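Local coordinates for protein acetyl xylan esterase (PDB 6XYC) that hydrolyses ester bonds on xylan as an alpha/beta hydrolase, probably releasing both acetyl and feruloyl groups from complex natural xylans, at residues V15-D20 with I91-A96; F51-K56 with S82-W87; V132-K137 with G159-A164; V233-S238 with A252-V257. All coordinates share one frame; numbering follows the deposited sequence.

How the contacts relate
The four contacts illustrate how one alpha/beta hydrolase varies its chemistry with depth. Contact 1 is buried, a tyrosine ring set obliquely against helix 89-103 with a water joining the backbones, whereas contact 2 joins two loops at the surface through a methionine, a phenylalanine and an amide-carboxylate bond. Contact 3, partly buried, relies on an asparagine side chain bonded to backbone; it touches contact 1, since Lys95 NZ lies 2.7 Å from Thr133 OG1, probably a hydrogen bond. Contact 4, partly buried, joins the helix 236-248 region to strand 252-257 through a histidine-serine hydrogen bond and a phenylalanine. Contacts 1 and 4 reach the same sheet on opposite sides of the chain's centre, their centres about 29 Å apart.

Contact 1 of 4, residues V15-D20 with I91-A96; sequences VNYASD and IQDVKA
With CG set between its backbone N and carbonyl carbon (chi1 62°), Tyr17 sends its ring to helix 89-103, where it meets Asp93 and Ala96. The Tyr17 and Asp93 side chains cross at about a right angle. Tyr17 CE1 lies 3.3 Å from Asp93 O, and the same ring carbon is 3.9 Å from Ala96 CB; the CD1-CE1 bond of the ring runs obliquely past the turn from Asp93 to Ala96. Farther out, Tyr17 OH passes 3.5 Å from Asp93 CB but is hydrogen-bonded to Asn78 O, while the Asp93 carboxylate turns to His25 and Arg80. At the backbone of Tyr17, a water donates to both Tyr17 O and Ala96 O, each at 2.7 Å, tying the two backbones together. The turn behind the tyrosine is shaped by Asn16, whose OD1 accepts from Ala18 N in an Asx turn and from Asp20 N on the opposite face of its amide. A leucine in place of Tyr17 would probably leave Asn78 O without its hydroxyl partner and the turn from Asp93 to Ala96 less fully covered. The contact thus seats the turn that follows strand 8-16 against helix 89-103, with Leu27 of strand 26-32 and Tyr100 of the helix also touching the segment.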
loop_
_atom_site.group_PDB
_atom_site.type_symbol
_atom_site.label_atom_id
_atom_site.label_comp_id
_atom_site.label_asym_id
_atom_site.label_seq_id
_atom_site.Cartn_x
_atom_site.Cartn_y
_atom_site.Cartn_z
ATOM N N VAL A 15 -14.082 4.728 10.892
ATOM C CA VAL A 15 -15.162 4.222 10.057
ATOM C C VAL A 15 -14.820 2.785 9.693
ATOM O O VAL A 15 -13.760 2.518 9.117
ATOM C CB VAL A 15 -15.332 5.087 8.801
ATOM C CG1 VAL A 15 -16.379 4.497 7.890
ATOM C CG2 VAL A 15 -15.671 6.524 9.195
ATOM N N ASN A 16 -15.693 1.852 10.055
ATOM C CA ASN A 16 -15.467 0.452 9.726
ATOM C C ASN A 16 -15.813 0.218 8.260
ATOM O O ASN A 16 -16.886 0.618 7.796
ATOM C CB ASN A 16 -16.303 -0.457 10.625
ATOM C CG ASN A 16 -15.957 -1.921 10.444
ATOM O OD1 ASN A 16 -16.489 -2.589 9.556
ATOM N ND2 ASN A 16 -15.050 -2.427 11.279
ATOM N N TYR A 17 -14.898 -0.420 7.527
ATOM C CA TYR A 17 -15.091 -0.658 6.103
ATOM C C TYR A 17 -15.478 -2.095 5.783
ATOM O O TYR A 17 -15.743 -2.401 4.615
ATOM C CB TYR A 17 -13.826 -0.263 5.318
ATOM C CG TYR A 17 -12.561 -1.040 5.647
ATOM C CD1 TYR A 17 -12.383 -2.340 5.193
ATOM C CD2 TYR A 17 -11.535 -0.454 6.382
ATOM C CE1 TYR A 17 -11.231 -3.044 5.479
ATOM C CE2 TYR A 17 -10.379 -1.152 6.673
ATOM C CZ TYR A 17 -10.233 -2.441 6.216
ATOM O OH TYR A 17 -9.086 -3.147 6.504
ATOM N N ALA A 18 -15.522 -2.982 6.779
ATOM C CA ALA A 18 -15.843 -4.386 6.558
ATOM C C ALA A 18 -17.188 -4.787 7.153
ATOM O O ALA A 18 -17.484 -5.986 7.242
ATOM C CB ALA A 18 -14.746 -5.278 7.139
ATOM N N SER A 19 -18.005 -3.821 7.567
ATOM C CA SER A 19 -19.303 -4.116 8.163
ATOM C C SER A 19 -19.162 -5.091 9.330
ATOM O O SER A 19 -19.989 -5.985 9.524
ATOM C CB SER A 19 -20.272 -4.670 7.116
ATOM O OG SER A 19 -20.510 -3.737 6.081
ATOM N N ASP A 20 -18.085 -4.939 10.098
ATOM C CA ASP A 20 -17.916 -5.736 11.305
ATOM C C ASP A 20 -17.550 -4.837 12.476
ATOM O O ASP A 20 -17.694 -3.612 12.396
ATOM C CB ASP A 20 -16.869 -6.839 11.093
ATOM C CG ASP A 20 -15.483 -6.305 10.797
ATOM O OD1 ASP A 20 -14.731 -7.031 10.115
ATOM O OD2 ASP A 20 -15.123 -5.201 11.254
ATOM N N ILE A 91 -4.075 -8.373 2.260
ATOM C CA ILE A 91 -4.470 -7.778 0.986
ATOM C C ILE A 91 -5.988 -7.823 0.814
ATOM O O ILE A 91 -6.569 -6.922 0.198
ATOM C CB ILE A 91 -3.731 -8.463 -0.182
ATOM C CG1 ILE A 91 -4.028 -7.740 -1.495
ATOM C CG2 ILE A 91 -4.113 -9.928 -0.288
ATOM C CD1 ILE A 91 -3.668 -6.251 -1.490
ATOM N N GLN A 92 -6.658 -8.837 1.369
ATOM C CA GLN A 92 -8.117 -8.839 1.367
ATOM C C GLN A 92 -8.659 -7.649 2.147
ATOM O O GLN A 92 -9.684 -7.062 1.775
ATOM C CB GLN A 92 -8.652 -10.142 1.961
ATOM C CG GLN A 92 -8.538 -11.340 1.046
ATOM C CD GLN A 92 -9.326 -12.524 1.561
ATOM O OE1 GLN A 92 -10.122 -12.396 2.491
ATOM N NE2 GLN A 92 -9.109 -13.686 0.963
ATOM N N ASP A 93 -7.987 -7.278 3.237
ATOM C CA ASP A 93 -8.384 -6.090 3.986
ATOM C C ASP A 93 -8.259 -4.843 3.126
ATOM O O ASP A 93 -9.183 -4.026 3.052
ATOM C CB ASP A 93 -7.529 -5.966 5.245
ATOM C CG ASP A 93 -7.859 -7.027 6.278
ATOM O OD1 ASP A 93 -8.901 -7.695 6.134
ATOM O OD2 ASP A 93 -7.070 -7.198 7.237
ATOM N N VAL A 94 -7.114 -4.682 2.461
ATOM C CA VAL A 94 -6.903 -3.527 1.593
ATOM C C VAL A 94 -7.976 -3.479 0.512
ATOM O O VAL A 94 -8.575 -2.432 0.252
ATOM C CB VAL A 94 -5.491 -3.565 0.979
ATOM C CG1 VAL A 94 -5.324 -2.421 -0.017
ATOM C CG2 VAL A 94 -4.437 -3.507 2.068
ATOM N N LYS A 95 -8.242 -4.620 -0.134
ATOM C CA LYS A 95 -9.237 -4.642 -1.203
ATOM C C LYS A 95 -10.607 -4.228 -0.680
ATOM O O LYS A 95 -11.332 -3.477 -1.340
ATOM C CB LYS A 95 -9.289 -6.038 -1.830
ATOM C CG LYS A 95 -7.974 -6.483 -2.470
ATOM C CD LYS A 95 -7.796 -5.922 -3.877
ATOM C CE LYS A 95 -6.467 -6.359 -4.472
ATOM N NZ LYS A 95 -6.424 -6.210 -5.960
ATOM N N ALA A 96 -10.967 -4.690 0.518
ATOM C CA ALA A 96 -12.250 -4.319 1.101
ATOM C C ALA A 96 -12.306 -2.829 1.387
ATOM O O ALA A 96 -13.341 -2.186 1.185
ATOM C CB ALA A 96 -12.498 -5.115 2.384
HETATM O O HOH W 1 -15.728 -3.140 1.978
#

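Contact 2 of 4, residues F51-K56 with S82-W87; sequences FANNAK and SMEAIW
Two loops that follow strands 39-45 and 73-77 meet here at the protein surface, close to the ligand pocket: the side chain of Phe51 lies about 7 Å from the bound sulfonyl fluoride inhibitor. Phe51 meets Met83 in a Met-aromatic contact, in which Met83 SD sits 4.9 Å from the centroid of the Phe51 ring, 43° off its normal. The methionine chain bends at its last torsion (chi3 -69°), which brings Met83 CE back to within 3.9 Å of Phe51 CD1, and the two side chains cross at about a right angle. Beside the same ring, Ser82 OG lies 3.2 Å from Phe51 CD1, obliquely to the ring. A polar link completes the contact: Asn53 ND2 donates to Glu84 OE2 over 3.0 Å, nearly straight at 167°. The acceptor lies in the plane of the Asn53 amide, whereas the amide nitrogen comes from above the plane of the carboxylate. Glu84 reaches across with its chain extended beyond CG, and its OE2 also accepts from Ser81 N; the one oxygen therefore takes a donor from the facing loop and another from its own. With an alanine at Asn53, Glu84 OE2 is likely to lose its donor from the facing loop and depend more on Ser81 N. Phe51 also packs on Pro189 and Val192 of helix 189-193, and Pro189 itself lines the pocket. The arrangement fits the alpha/beta-hydrolase fold, in which loops at the C-terminal ends of the parallel strands surround the active site.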
loop_
_atom_site.group_PDB
_atom_site.type_symbol
_atom_site.label_atom_id
_atom_site.label_comp_id
_atom_site.label_asym_id
_atom_site.label_seq_id
_atom_site.Cartn_x
_atom_site.Cartn_y
_atom_site.Cartn_z
ATOM N N PHE A 51 2.815 -6.257 11.314
ATOM C CA PHE A 51 2.435 -6.652 12.667
ATOM C C PHE A 51 1.318 -5.789 13.251
ATOM O O PHE A 51 0.592 -6.251 14.137
ATOM C CB PHE A 51 3.633 -6.586 13.625
ATOM C CG PHE A 51 4.622 -7.712 13.471
ATOM C CD1 PHE A 51 4.201 -9.020 13.299
ATOM C CD2 PHE A 51 5.985 -7.445 13.510
ATOM C CE1 PHE A 51 5.117 -10.050 13.155
ATOM C CE2 PHE A 51 6.909 -8.462 13.367
ATOM C CZ PHE A 51 6.474 -9.770 13.198
ATOM N N ALA A 52 1.172 -4.542 12.809
ATOM C CA ALA A 52 0.250 -3.615 13.458
ATOM C C ALA A 52 -1.128 -3.674 12.809
ATOM O O ALA A 52 -1.249 -3.811 11.588
ATOM C CB ALA A 52 0.788 -2.185 13.402
ATOM N N ASN A 53 -2.169 -3.569 13.639
ATOM C CA ASN A 53 -3.546 -3.551 13.158
ATOM C C ASN A 53 -4.283 -2.271 13.540
ATOM O O ASN A 53 -5.509 -2.208 13.396
ATOM C CB ASN A 53 -4.314 -4.774 13.685
ATOM C CG ASN A 53 -4.466 -4.772 15.204
ATOM O OD1 ASN A 53 -4.121 -3.804 15.881
ATOM N ND2 ASN A 53 -4.987 -5.870 15.739
ATOM N N ASN A 54 -3.561 -1.239 14.004
ATOM C CA ASN A 54 -4.217 -0.073 14.588
ATOM C C ASN A 54 -3.456 1.229 14.351
ATOM O O ASN A 54 -3.691 2.204 15.076
ATOM C CB ASN A 54 -4.389 -0.277 16.100
ATOM C CG ASN A 54 -3.076 -0.524 16.797
ATOM O OD1 ASN A 54 -2.038 -0.653 16.153
ATOM N ND2 ASN A 54 -3.111 -0.598 18.113
ATOM N N ALA A 55 -2.571 1.287 13.358
ATOM C CA ALA A 55 -1.616 2.378 13.243
ATOM C C ALA A 55 -1.987 3.380 12.160
ATOM O O ALA A 55 -1.119 4.140 11.708
ATOM C CB ALA A 55 -0.216 1.825 12.974
ATOM N N LYS A 56 -3.258 3.423 11.753
ATOM C CA LYS A 56 -3.640 4.309 10.657
ATOM C C LYS A 56 -3.326 5.768 10.967
ATOM O O LYS A 56 -3.026 6.544 10.054
ATOM C CB LYS A 56 -5.125 4.143 10.339
ATOM C CG LYS A 56 -6.069 4.251 11.536
ATOM C CD LYS A 56 -7.520 4.056 11.094
ATOM C CE LYS A 56 -8.441 3.842 12.283
ATOM N NZ LYS A 56 -8.508 5.058 13.168
ATOM N N SER A 82 -0.450 -9.709 11.052
ATOM C CA SER A 82 0.009 -11.034 10.661
ATOM C C SER A 82 -0.103 -12.023 11.808
ATOM O O SER A 82 -0.188 -13.231 11.566
ATOM C CB SER A 82 1.454 -10.974 10.167
ATOM O OG SER A 82 2.329 -10.579 11.208
ATOM N N MET A 83 -0.099 -11.543 13.053
ATOM C CA MET A 83 -0.189 -12.431 14.203
ATOM C C MET A 83 -1.613 -12.880 14.498
ATOM O O MET A 83 -1.792 -13.831 15.264
ATOM C CB MET A 83 0.404 -11.744 15.436
ATOM C CG MET A 83 1.898 -11.496 15.330
ATOM S SD MET A 83 2.518 -10.536 16.715
ATOM C CE MET A 83 1.764 -8.952 16.369
ATOM N N GLU A 84 -2.623 -12.238 13.909
ATOM C CA GLU A 84 -4.011 -12.647 14.087
ATOM C C GLU A 84 -4.616 -13.301 12.852
ATOM O O GLU A 84 -5.610 -14.020 12.979
ATOM C CB GLU A 84 -4.886 -11.452 14.504
ATOM C CG GLU A 84 -5.125 -10.406 13.431
ATOM C CD GLU A 84 -5.894 -9.197 13.955
ATOM O OE1 GLU A 84 -6.951 -9.383 14.594
ATOM O OE2 GLU A 84 -5.445 -8.054 13.721
ATOM N N ALA A 85 -4.036 -13.091 11.675
ATOM C CA ALA A 85 -4.538 -13.687 10.445
ATOM C C ALA A 85 -3.388 -13.739 9.456
ATOM O O ALA A 85 -2.704 -12.730 9.258
ATOM C CB ALA A 85 -5.698 -12.879 9.861
ATOM N N ILE A 86 -3.173 -14.894 8.827
ATOM C CA ILE A 86 -2.034 -15.012 7.922
ATOM C C ILE A 86 -2.460 -14.592 6.520
ATOM O O ILE A 86 -3.652 -14.412 6.246
ATOM C CB ILE A 86 -1.430 -16.431 7.929
ATOM C CG1 ILE A 86 -2.402 -17.474 7.390
ATOM C CG2 ILE A 86 -0.980 -16.803 9.338
ATOM C CD1 ILE A 86 -1.735 -18.767 6.992
ATOM N N TRP A 87 -1.483 -14.398 5.645
ATOM C CA TRP A 87 -1.742 -14.085 4.248
ATOM C C TRP A 87 -2.783 -15.050 3.684
ATOM O O TRP A 87 -2.709 -16.256 3.947
ATOM C CB TRP A 87 -0.426 -14.186 3.469
ATOM C CG TRP A 87 -0.399 -13.615 2.092
ATOM C CD1 TRP A 87 -0.297 -14.314 0.931
ATOM C CD2 TRP A 87 -0.405 -12.231 1.735
ATOM N NE1 TRP A 87 -0.263 -13.451 -0.135
ATOM C CE2 TRP A 87 -0.325 -12.163 0.330
ATOM C CE3 TRP A 87 -0.479 -11.040 2.465
ATOM C CZ2 TRP A 87 -0.321 -10.952 -0.363
ATOM C CZ3 TRP A 87 -0.480 -9.840 1.775
ATOM C CH2 TRP A 87 -0.407 -9.804 0.375
#

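Contact 3 of 4, residues V132-K137 with G159-A164; sequences VTNGVK and GSHVDA
Asn134 grips Val162 at both ends of its amide, and this is the tight part of the contact. Asn134 OD1 accepts from Val162 N at 2.9 Å, the donor tilted 31° from the carbonyl plane, while Asn134 ND2 donates to Val162 O at 2.8 Å, with donor and acceptor each close to the plane of the other group. Asn134 CG lies beside the backbone N (chi1 -81°), which turns the amide to meet the facing backbone. Between the two loops, Asn134 OD1 also comes 3.1 Å from His161 CA, and Val162 CG2 packs 3.7 Å from the same oxygen. The other side is looser and is bridged by water. One water links Gly135 N to Ser160 OG, and another lies within bonding distance of Asn134 OD1 and Ser160 O; Ser160 OG is further held by Glu149. Gly135 belongs to a type II turn running from Thr133 to Val136. The His161 ring, turned almost perpendicular to the amide, donates through NE2 to Asp163 OD2 over 2.9 Å. The Asn134 amide satisfies both the N-H and the carbonyl of Val162, much as a neighbouring backbone might, and so probably fixes the loop just before strand 164-168.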
loop_
_atom_site.group_PDB
_atom_site.type_symbol
_atom_site.label_atom_id
_atom_site.label_comp_id
_atom_site.label_asym_id
_atom_site.label_seq_id
_atom_site.Cartn_x
_atom_site.Cartn_y
_atom_site.Cartn_z
ATOM N N VAL A 132 -0.638 -4.540 -8.612
ATOM C CA VAL A 132 -0.368 -5.630 -9.546
ATOM C C VAL A 132 -1.500 -6.638 -9.594
ATOM O O VAL A 132 -1.371 -7.658 -10.276
ATOM C CB VAL A 132 0.958 -6.346 -9.228
ATOM C CG1 VAL A 132 2.133 -5.364 -9.319
ATOM C CG2 VAL A 132 0.901 -7.018 -7.871
ATOM N N THR A 133 -2.618 -6.389 -8.897
ATOM C CA THR A 133 -3.734 -7.329 -8.906
ATOM C C THR A 133 -5.061 -6.634 -9.196
ATOM O O THR A 133 -6.118 -7.109 -8.777
ATOM C CB THR A 133 -3.809 -8.102 -7.588
ATOM O OG1 THR A 133 -3.933 -7.192 -6.493
ATOM C CG2 THR A 133 -2.567 -8.963 -7.389
ATOM N N ASN A 134 -5.029 -5.507 -9.904
ATOM C CA ASN A 134 -6.261 -4.941 -10.443
ATOM C C ASN A 134 -6.996 -6.004 -11.253
ATOM O O ASN A 134 -6.445 -6.554 -12.211
ATOM C CB ASN A 134 -5.959 -3.727 -11.325
ATOM C CG ASN A 134 -5.738 -2.448 -10.527
ATOM O OD1 ASN A 134 -5.909 -2.413 -9.309
ATOM N ND2 ASN A 134 -5.369 -1.377 -11.227
ATOM N N GLY A 135 -8.235 -6.304 -10.865
ATOM C CA GLY A 135 -9.040 -7.264 -11.599
ATOM C C GLY A 135 -8.688 -8.716 -11.372
ATOM O O GLY A 135 -9.197 -9.585 -12.091
ATOM N N VAL A 136 -7.850 -9.010 -10.383
ATOM C CA VAL A 136 -7.363 -10.361 -10.122
ATOM C C VAL A 136 -8.053 -10.891 -8.873
ATOM O O VAL A 136 -7.994 -10.260 -7.810
ATOM C CB VAL A 136 -5.832 -10.383 -9.957
ATOM C CG1 VAL A 136 -5.374 -11.735 -9.412
ATOM C CG2 VAL A 136 -5.153 -10.059 -11.281
ATOM N N LYS A 137 -8.701 -12.052 -8.998
ATOM C CA LYS A 137 -9.410 -12.650 -7.874
ATOM C C LYS A 137 -8.512 -13.564 -7.050
ATOM O O LYS A 137 -8.521 -13.501 -5.818
ATOM C CB LYS A 137 -10.633 -13.434 -8.371
ATOM C CG LYS A 137 -11.900 -13.225 -7.547
ATOM C CD LYS A 137 -11.778 -13.815 -6.155
ATOM C CE LYS A 137 -12.950 -13.399 -5.275
ATOM N NZ LYS A 137 -12.973 -14.106 -3.957
ATOM N N GLY A 159 -15.810 -2.395 -7.716
ATOM C CA GLY A 159 -14.452 -2.675 -8.134
ATOM C C GLY A 159 -13.435 -2.269 -7.083
ATOM O O GLY A 159 -13.620 -1.307 -6.332
ATOM N N SER A 160 -12.326 -3.010 -7.052
ATOM C CA SER A 160 -11.277 -2.809 -6.064
ATOM C C SER A 160 -9.971 -2.325 -6.686
ATOM O O SER A 160 -8.920 -2.402 -6.041
ATOM C CB SER A 160 -11.034 -4.100 -5.288
ATOM O OG SER A 160 -10.531 -5.119 -6.139
ATOM N N HIS A 161 -10.019 -1.814 -7.915
ATOM C CA HIS A 161 -8.814 -1.414 -8.629
ATOM C C HIS A 161 -8.293 -0.072 -8.119
ATOM O O HIS A 161 -9.044 0.756 -7.595
ATOM C CB HIS A 161 -9.097 -1.338 -10.131
ATOM C CG HIS A 161 -9.521 0.017 -10.604
ATOM N ND1 HIS A 161 -10.843 0.408 -10.656
ATOM C CD2 HIS A 161 -8.798 1.067 -11.061
ATOM C CE1 HIS A 161 -10.914 1.643 -11.120
ATOM N NE2 HIS A 161 -9.686 2.068 -11.368
ATOM N N VAL A 162 -6.980 0.113 -8.250
ATOM C CA VAL A 162 -6.313 1.367 -7.933
ATOM C C VAL A 162 -5.735 1.938 -9.219
ATOM O O VAL A 162 -5.396 1.199 -10.147
ATOM C CB VAL A 162 -5.205 1.191 -6.868
ATOM C CG1 VAL A 162 -5.812 0.853 -5.510
ATOM C CG2 VAL A 162 -4.214 0.124 -7.302
ATOM N N ASP A 163 -5.598 3.265 -9.260
ATOM C CA ASP A 163 -5.222 3.951 -10.491
ATOM C C ASP A 163 -3.749 4.332 -10.558
ATOM O O ASP A 163 -3.248 4.607 -11.658
ATOM C CB ASP A 163 -6.061 5.217 -10.679
ATOM C CG ASP A 163 -7.529 4.918 -10.866
ATOM O OD1 ASP A 163 -8.337 5.361 -10.028
ATOM O OD2 ASP A 163 -7.878 4.240 -11.851
ATOM N N ALA A 164 -3.053 4.351 -9.424
ATOM C CA ALA A 164 -1.643 4.716 -9.367
ATOM C C ALA A 164 -1.112 4.297 -8.007
ATOM O O ALA A 164 -1.873 4.200 -7.036
ATOM C CB ALA A 164 -1.438 6.220 -9.592
HETATM O O HOH W 2 -6.433 -3.232 -6.493
HETATM O O HOH W 3 -9.259 -4.915 -8.576
#

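Contact 4 of 4, residues V233-S238 with A252-V257; sequences VPHCQS and ATFISV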
loop_
_atom_site.group_PDB
_atom_site.type_symbol
_atom_site.label_atom_id
_atom_site.label_comp_id
_atom_site.label_asym_id
_atom_site.label_seq_id
_atom_site.Cartn_x
_atom_site.Cartn_y
_atom_site.Cartn_z
ATOM N N VAL A 233 14.675 -2.512 5.199
ATOM C CA VAL A 233 14.340 -3.135 3.923
ATOM C C VAL A 233 15.390 -2.699 2.914
ATOM O O VAL A 233 15.516 -1.493 2.648
ATOM C CB VAL A 233 12.931 -2.748 3.448
ATOM C CG1 VAL A 233 12.652 -3.374 2.090
ATOM C CG2 VAL A 233 11.889 -3.171 4.468
ATOM N N PRO A 234 16.169 -3.609 2.326
ATOM C CA PRO A 234 17.291 -3.170 1.485
ATOM C C PRO A 234 16.845 -2.530 0.176
ATOM O O PRO A 234 15.857 -2.934 -0.446
ATOM C CB PRO A 234 18.087 -4.459 1.241
ATOM C CG PRO A 234 17.107 -5.573 1.473
ATOM C CD PRO A 234 16.148 -5.076 2.513
ATOM N N HIS A 235 17.607 -1.502 -0.208
ATOM C CA HIS A 235 17.466 -0.793 -1.477
ATOM C C HIS A 235 17.314 -1.742 -2.663
ATOM O O HIS A 235 16.593 -1.441 -3.625
ATOM C CB HIS A 235 18.710 0.094 -1.611
ATOM C CG HIS A 235 18.688 1.072 -2.741
ATOM N ND1 HIS A 235 19.318 0.824 -3.940
ATOM C CD2 HIS A 235 18.204 2.335 -2.821
ATOM C CE1 HIS A 235 19.171 1.871 -4.733
ATOM N NE2 HIS A 235 18.498 2.801 -4.078
ATOM N N CYS A 236 17.987 -2.895 -2.618
ATOM C CA CYS A 236 17.916 -3.824 -3.739
ATOM C C CYS A 236 16.478 -4.201 -4.071
ATOM O O CYS A 236 16.165 -4.498 -5.231
ATOM C CB CYS A 236 18.730 -5.079 -3.423
ATOM S SG CYS A 236 18.151 -6.033 -1.979
ATOM N N GLN A 237 15.591 -4.187 -3.073
ATOM C CA GLN A 237 14.198 -4.548 -3.313
ATOM C C GLN A 237 13.554 -3.628 -4.346
ATOM O O GLN A 237 12.852 -4.088 -5.257
ATOM C CB GLN A 237 13.426 -4.512 -1.993
ATOM C CG GLN A 237 13.790 -5.639 -1.042
ATOM C CD GLN A 237 13.125 -6.943 -1.409
ATOM O OE1 GLN A 237 11.900 -7.020 -1.494
ATOM N NE2 GLN A 237 13.923 -7.977 -1.623
ATOM N N SER A 238 13.784 -2.318 -4.225
ATOM C CA SER A 238 13.201 -1.371 -5.170
ATOM C C SER A 238 13.946 -1.351 -6.502
ATOM O O SER A 238 13.320 -1.149 -7.551
ATOM C CB SER A 238 13.174 0.027 -4.555
ATOM O OG SER A 238 12.244 0.085 -3.482
ATOM N N ALA A 252 7.385 2.508 -14.457
ATOM C CA ALA A 252 7.839 2.737 -13.096
ATOM C C ALA A 252 8.851 3.870 -13.082
ATOM O O ALA A 252 9.691 3.980 -13.980
ATOM C CB ALA A 252 8.467 1.472 -12.506
ATOM N N THR A 253 8.734 4.731 -12.077
ATOM C CA THR A 253 9.721 5.758 -11.778
ATOM C C THR A 253 10.366 5.404 -10.448
ATOM O O THR A 253 9.662 5.167 -9.460
ATOM C CB THR A 253 9.078 7.147 -11.708
ATOM O OG1 THR A 253 8.422 7.428 -12.950
ATOM C CG2 THR A 253 10.129 8.214 -11.438
ATOM N N PHE A 254 11.695 5.343 -10.426
ATOM C CA PHE A 254 12.438 4.933 -9.238
ATOM C C PHE A 254 13.290 6.105 -8.772
ATOM O O PHE A 254 14.160 6.581 -9.516
ATOM C CB PHE A 254 13.307 3.706 -9.516
ATOM C CG PHE A 254 14.146 3.275 -8.338
ATOM C CD1 PHE A 254 13.654 3.365 -7.042
ATOM C CD2 PHE A 254 15.424 2.780 -8.526
ATOM C CE1 PHE A 254 14.427 2.976 -5.962
ATOM C CE2 PHE A 254 16.195 2.384 -7.452
ATOM C CZ PHE A 254 15.699 2.483 -6.170
ATOM N N ILE A 255 13.040 6.566 -7.547
ATOM C CA ILE A 255 13.795 7.653 -6.938
ATOM C C ILE A 255 14.575 7.083 -5.761
ATOM O O ILE A 255 13.981 6.619 -4.778
ATOM C CB ILE A 255 12.878 8.797 -6.485
ATOM C CG1 ILE A 255 12.295 9.518 -7.703
ATOM C CG2 ILE A 255 13.639 9.777 -5.613
ATOM C CD1 ILE A 255 11.181 10.502 -7.368
ATOM N N SER A 256 15.901 7.114 -5.864
ATOM C CA SER A 256 16.793 6.664 -4.807
ATOM C C SER A 256 17.181 7.873 -3.968
ATOM O O SER A 256 17.596 8.899 -4.514
ATOM C CB SER A 256 18.038 6.000 -5.404
ATOM O OG SER A 256 18.870 5.472 -4.386
ATOM N N VAL A 257 17.029 7.759 -2.653
ATOM C CA VAL A 257 17.289 8.860 -1.726
ATOM C C VAL A 257 18.706 8.687 -1.188
ATOM O O VAL A 257 18.962 7.729 -0.436
ATOM C CB VAL A 257 16.259 8.893 -0.587
ATOM C CG1 VAL A 257 16.566 10.039 0.374
ATOM C CG2 VAL A 257 14.839 9.025 -1.143
#
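His235 and Ser256 supply the polar part of this contact: a hydrogen bond of 2.7 Å joins His235 NE2 and Ser256 OG, and either atom may be the donor. The hydroxyl lies at the edge of the imidazole, near its plane, but the bond is bent, at 138°. The histidine reaches it with CG anti to the backbone N (chi1 -171°), which carries the ring across to the strand.

The aromatic part pairs the same histidine with Phe254. Their centroids are 5.4 Å apart and the planes stand at 47°, an oblique pairing in which Phe254 CZ comes 3.5 Å from His235 NE2. Van der Waals contact comes three residues on, at Ser238, where Ser238 CB is 3.5 Å from Phe254 CE1 and the Ser238 backbone carbon sits over one face of the ring, offset toward its rim. The hydroxyl of Ser238 is engaged elsewhere, with ND1 of His226 on strand 222-227. Phe254 thus fills the space between helix and strand, with Val239 and Lys242 of the same helix also against it.

Nearby, Cys236 forms a disulfide with Cys180, and Val233 touches the bound inhibitor. Strand 222-227, helix 236-248 and strand 252-257 make a beta-alpha-beta crossover, the repeating unit of the alpha/beta-hydrolase fold.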